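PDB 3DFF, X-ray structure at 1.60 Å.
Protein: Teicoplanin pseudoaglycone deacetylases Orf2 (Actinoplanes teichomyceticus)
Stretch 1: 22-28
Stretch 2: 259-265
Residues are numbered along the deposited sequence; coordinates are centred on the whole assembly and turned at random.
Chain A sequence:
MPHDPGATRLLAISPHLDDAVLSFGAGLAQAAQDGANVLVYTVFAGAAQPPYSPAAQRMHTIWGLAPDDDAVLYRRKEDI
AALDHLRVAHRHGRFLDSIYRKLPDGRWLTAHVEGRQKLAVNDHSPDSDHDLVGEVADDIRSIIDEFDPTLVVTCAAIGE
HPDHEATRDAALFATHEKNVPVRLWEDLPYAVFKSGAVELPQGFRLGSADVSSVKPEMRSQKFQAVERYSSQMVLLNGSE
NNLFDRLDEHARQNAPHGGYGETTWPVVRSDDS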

ATOM      1  N   LEU A  22       6.144  -4.123  -2.385  1.00 17.50           N
ATOM      2  CA  LEU A  22       6.139  -3.963  -3.844  1.00 18.11           C
ATOM      3  C   LEU A  22       6.656  -2.605  -4.284  1.00 18.50           C
ATOM      4  O   LEU A  22       7.390  -2.498  -5.289  1.00 18.73           O
ATOM      5  CB  LEU A  22       4.712  -4.096  -4.373  1.00 17.59           C
ATOM      6  CG  LEU A  22       4.178  -5.517  -4.477  1.00 19.30           C
ATOM      7  CD1 LEU A  22       2.659  -5.469  -4.619  1.00 19.06           C
ATOM      8  CD2 LEU A  22       4.824  -6.270  -5.650  1.00 19.75           C
ATOM      9  N   SER A  23       6.257  -1.566  -3.562  1.00 17.76           N
ATOM     10  CA  SER A  23       6.517  -0.195  -4.003  1.00 17.99           C
ATOM     11  C   SER A  23       7.799   0.399  -3.453  1.00 18.95           C
ATOM     12  O   SER A  23       8.400   1.274  -4.091  1.00 19.76           O
ATOM     13  CB  SER A  23       5.347   0.726  -3.651  1.00 18.40           C
ATOM     14  OG  SER A  23       4.135   0.243  -4.203  1.00 16.58           O
ATOM     15  N   PHE A  24       8.206  -0.066  -2.274  1.00 18.68           N
ATOM     16  CA  PHE A  24       9.221   0.655  -1.493  1.00 20.24           C
ATOM     17  C   PHE A  24      10.145  -0.307  -0.742  1.00 20.27           C
ATOM     18  O   PHE A  24      10.896   0.117   0.138  1.00 21.33           O
ATOM     19  CB  PHE A  24       8.509   1.638  -0.540  1.00 20.39           C
ATOM     20  CG  PHE A  24       9.413   2.684   0.093  1.00 21.77           C
ATOM     21  CD1 PHE A  24      10.199   3.528  -0.686  1.00 21.82           C
ATOM     22  CD2 PHE A  24       9.432   2.837   1.472  1.00 22.62           C
ATOM     23  CE1 PHE A  24      11.023   4.501  -0.086  1.00 25.72           C
ATOM     24  CE2 PHE A  24      10.244   3.799   2.082  1.00 26.12           C
ATOM     25  CZ  PHE A  24      11.040   4.629   1.306  1.00 23.39           C
ATOM     26  N   GLY A  25      10.114  -1.585  -1.110  1.00 20.84           N
ATOM     27  CA  GLY A  25      10.878  -2.604  -0.396  1.00 21.94           C
ATOM     28  C   GLY A  25      12.372  -2.316  -0.433  1.00 23.31           C
ATOM     29  O   GLY A  25      13.062  -2.530   0.552  1.00 23.13           O
ATOM     30  N   ALA A  26      12.862  -1.840  -1.576  1.00 24.37           N
ATOM     31  CA  ALA A  26      14.290  -1.482  -1.677  1.00 25.23           C
ATOM     32  C   ALA A  26      14.627  -0.342  -0.717  1.00 25.58           C
ATOM     33  O   ALA A  26      15.617  -0.426   0.016  1.00 26.29           O
ATOM     34  CB  ALA A  26      14.675  -1.129  -3.116  1.00 25.29           C
ATOM     35  N   GLY A  27      13.794   0.701  -0.708  1.00 25.41           N
ATOM     36  CA  GLY A  27      13.909   1.828   0.232  1.00 25.74           C
ATOM     37  C   GLY A  27      13.873   1.420   1.698  1.00 25.83           C
ATOM     38  O   GLY A  27      14.672   1.909   2.519  1.00 26.61           O
ATOM     39  N   LEU A  28      12.943   0.533   2.038  1.00 24.99           N
ATOM     40  CA  LEU A  28      12.832   0.036   3.409  1.00 25.42           C
ATOM     41  C   LEU A  28      14.094  -0.720   3.827  1.00 26.21           C
ATOM     42  O   LEU A  28      14.608  -0.509   4.933  1.00 26.70           O
ATOM     43  CB  LEU A  28      11.624  -0.889   3.542  1.00 24.53           C
ATOM     44  CG  LEU A  28      10.277  -0.189   3.376  1.00 24.30           C
ATOM     45  CD1 LEU A  28       9.182  -1.225   3.260  1.00 24.63           C
ATOM     46  CD2 LEU A  28      10.000   0.777   4.541  1.00 24.50           C
ATOM     47  N   GLY A 259      20.923   1.824 -11.894  1.00 37.22           N
ATOM     48  CA  GLY A 259      20.559   0.473 -11.500  1.00 33.56           C
ATOM     49  C   GLY A 259      19.099   0.507 -11.112  1.00 31.41           C
ATOM     50  O   GLY A 259      18.321   1.310 -11.648  1.00 31.54           O
ATOM     51  N   TYR A 260      18.723  -0.351 -10.174  1.00 28.36           N
ATOM     52  CA  TYR A 260      17.337  -0.378  -9.725  1.00 26.01           C
ATOM     53  C   TYR A 260      17.028   0.856  -8.874  1.00 25.01           C
ATOM     54  O   TYR A 260      17.929   1.473  -8.289  1.00 25.07           O
ATOM     55  CB  TYR A 260      17.035  -1.679  -8.972  1.00 24.88           C
ATOM     56  CG  TYR A 260      15.560  -1.851  -8.729  1.00 24.35           C
ATOM     57  CD1 TYR A 260      14.689  -2.155  -9.783  1.00 23.55           C
ATOM     58  CD2 TYR A 260      15.029  -1.640  -7.459  1.00 24.03           C
ATOM     59  CE1 TYR A 260      13.334  -2.279  -9.570  1.00 21.27           C
ATOM     60  CE2 TYR A 260      13.664  -1.767  -7.231  1.00 22.69           C
ATOM     61  CZ  TYR A 260      12.830  -2.078  -8.297  1.00 23.76           C
ATOM     62  OH  TYR A 260      11.482  -2.197  -8.105  1.00 21.67           O
ATOM     63  N   GLY A 261      15.752   1.231  -8.794  1.00 23.95           N
ATOM     64  CA  GLY A 261      15.379   2.383  -8.010  1.00 22.55           C
ATOM     65  C   GLY A 261      13.872   2.471  -7.843  1.00 21.54           C
ATOM     66  O   GLY A 261      13.127   1.752  -8.507  1.00 20.48           O
ATOM     67  N   GLU A 262      13.450   3.365  -6.956  1.00 22.04           N
ATOM     68  CA  GLU A 262      12.042   3.587  -6.671  1.00 21.94           C
ATOM     69  C   GLU A 262      11.776   5.078  -6.665  1.00 21.70           C
ATOM     70  O   GLU A 262      12.585   5.861  -6.138  1.00 21.99           O
ATOM     71  CB  GLU A 262      11.680   2.970  -5.316  1.00 21.88           C
ATOM     72  CG  GLU A 262      11.677   1.444  -5.323  1.00 21.27           C
ATOM     73  CD  GLU A 262      11.799   0.801  -3.947  1.00 21.82           C
ATOM     74  OE1 GLU A 262      11.464  -0.398  -3.844  1.00 22.68           O
ATOM     75  OE2 GLU A 262      12.268   1.469  -2.990  1.00 23.45           O
ATOM     76  N   THR A 263      10.649   5.466  -7.266  1.00 21.85           N
ATOM     77  CA  THR A 263      10.231   6.860  -7.345  1.00 21.99           C
ATOM     78  C   THR A 263       9.365   7.246  -6.141  1.00 21.86           C
ATOM     79  O   THR A 263       8.392   6.547  -5.825  1.00 21.79           O
ATOM     80  CB  THR A 263       9.483   7.108  -8.667  1.00 22.82           C
ATOM     81  OG1 THR A 263      10.377   6.824  -9.761  1.00 24.30           O
ATOM     82  CG2 THR A 263       8.998   8.539  -8.790  1.00 22.38           C
ATOM     83  N   THR A 264       9.731   8.355  -5.494  1.00 21.50           N
ATOM     84  CA  THR A 264       8.945   8.936  -4.408  1.00 21.62           C
ATOM     85  C   THR A 264       8.828  10.460  -4.579  1.00 21.83           C
ATOM     86  O   THR A 264       9.665  11.081  -5.239  1.00 22.14           O
ATOM     87  CB  THR A 264       9.554   8.620  -3.008  1.00 21.95           C
ATOM     88  OG1 THR A 264      10.867   9.209  -2.882  1.00 22.36           O
ATOM     89  CG2 THR A 264       9.636   7.118  -2.753  1.00 23.31           C
ATOM     90  N   TRP A 265       7.794  11.062  -3.993  1.00 20.82           N
ATOM     91  CA  TRP A 265       7.618  12.504  -4.058  1.00 21.52           C
ATOM     92  C   TRP A 265       7.401  13.029  -2.659  1.00 21.74           C
ATOM     93  O   TRP A 265       6.674  12.401  -1.877  1.00 21.22           O
ATOM     94  CB  TRP A 265       6.381  12.881  -4.855  1.00 21.59           C
ATOM     95  CG  TRP A 265       6.376  12.474  -6.278  1.00 22.03           C
ATOM     96  CD1 TRP A 265       6.816  13.203  -7.345  1.00 23.33           C
ATOM     97  CD2 TRP A 265       5.870  11.243  -6.808  1.00 22.15           C
ATOM     98  NE1 TRP A 265       6.620  12.496  -8.510  1.00 23.00           N
ATOM     99  CE2 TRP A 265       6.045  11.290  -8.208  1.00 22.41           C
ATOM    100  CE3 TRP A 265       5.284  10.107  -6.234  1.00 21.78           C
ATOM    101  CZ2 TRP A 265       5.657  10.240  -9.048  1.00 22.40           C
ATOM    102  CZ3 TRP A 265       4.889   9.058  -7.073  1.00 22.51           C
ATOM    103  CH2 TRP A 265       5.082   9.138  -8.465  1.00 23.21           C
TER

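The most unusual feature of this contact is a glutamate carboxylate that takes the place of helical acceptors. The helix through stretch 1 is kinked where the backbone N atoms of Ala26 and Gly27 lack a bond to the preceding turn, and Glu262, remote in sequence, supplies acceptors for both. Ala26 N lies 3.0 Å from Glu262 OE1 with an N-H...O angle of 147°, and Gly27 N lies 2.9 Å from Glu262 OE2 with an angle of 149°. Because the two bonds end on different oxygens, one carboxylate serves two consecutive amides, one oxygen to each.

The backbone torsions locate the distortion. Phe24 has phi/psi of -144/14, far from helical values, whereas Gly25 to Leu28 all fall near -60/-45. Regular bonding is back at Leu28, whose N donates to Phe24 O at 2.8 Å. The interruption is therefore local.

Not every short approach to the carboxylate is a bond. Gly25 N is 3.3 Å from Glu262 OE1, but the angle is poor, and the distance alone would mislead. Ser23 O is 3.5 Å from Glu262 OE1; both are acceptors, so no hydrogen bond joins them. Ser23 O also comes within 3.4 Å of Glu262 CD, which places the head of the side chain close against the carbonyl of the preceding turn. Glu262 OE1 is additionally hydrogen-bonded elsewhere in the structure.

Glu262 reaches the helix through an extended chi2 (160°, t) after chi1 at -70° (m), with chi3 at 162° setting the plane of the carboxylate. Its CA-to-CB bond points toward stretch 1, and the CA atoms of Phe24 and Glu262, the nearest such pair, are 6.6 Å apart. The helix covers 97 Å² of Glu262, the largest share for any residue here, in a contact that buries 263 Å² summed over both sides.

Apolar atoms flank this polar centre. Ala26 CB, whose bond from CA points toward stretch 2, sits 3.4 Å from Glu262 OE1 and 4.3 Å from Tyr260 CE2. The methyl lies at the edge of the tyrosine ring, near its plane, so this is a loose apolar contact and not packing on the ring face. Phe24, with chi1 at -166° (t), directs its CA-to-CB bond sideways, yet its ring still meets stretch 2: CD1 is 3.7 Å from Glu262 OE2, and CE1 is 4.0 Å from Thr264 CG2. Both partners approach the ring obliquely. Thr264 takes the p rotamer (chi1 63°), with its CA-to-CB bond toward the helix and its OG1 hydrogen-bonded elsewhere in the structure.

Gly27 fits a crowded position. An ideal CB there would stand 2.4 Å from Phe24 CE1, a clash, and 3.3 Å from Glu262 OE2, which is tight. The absence of a side chain thus leaves room for the phenylalanine ring beside the same residue whose amide binds the carboxylate.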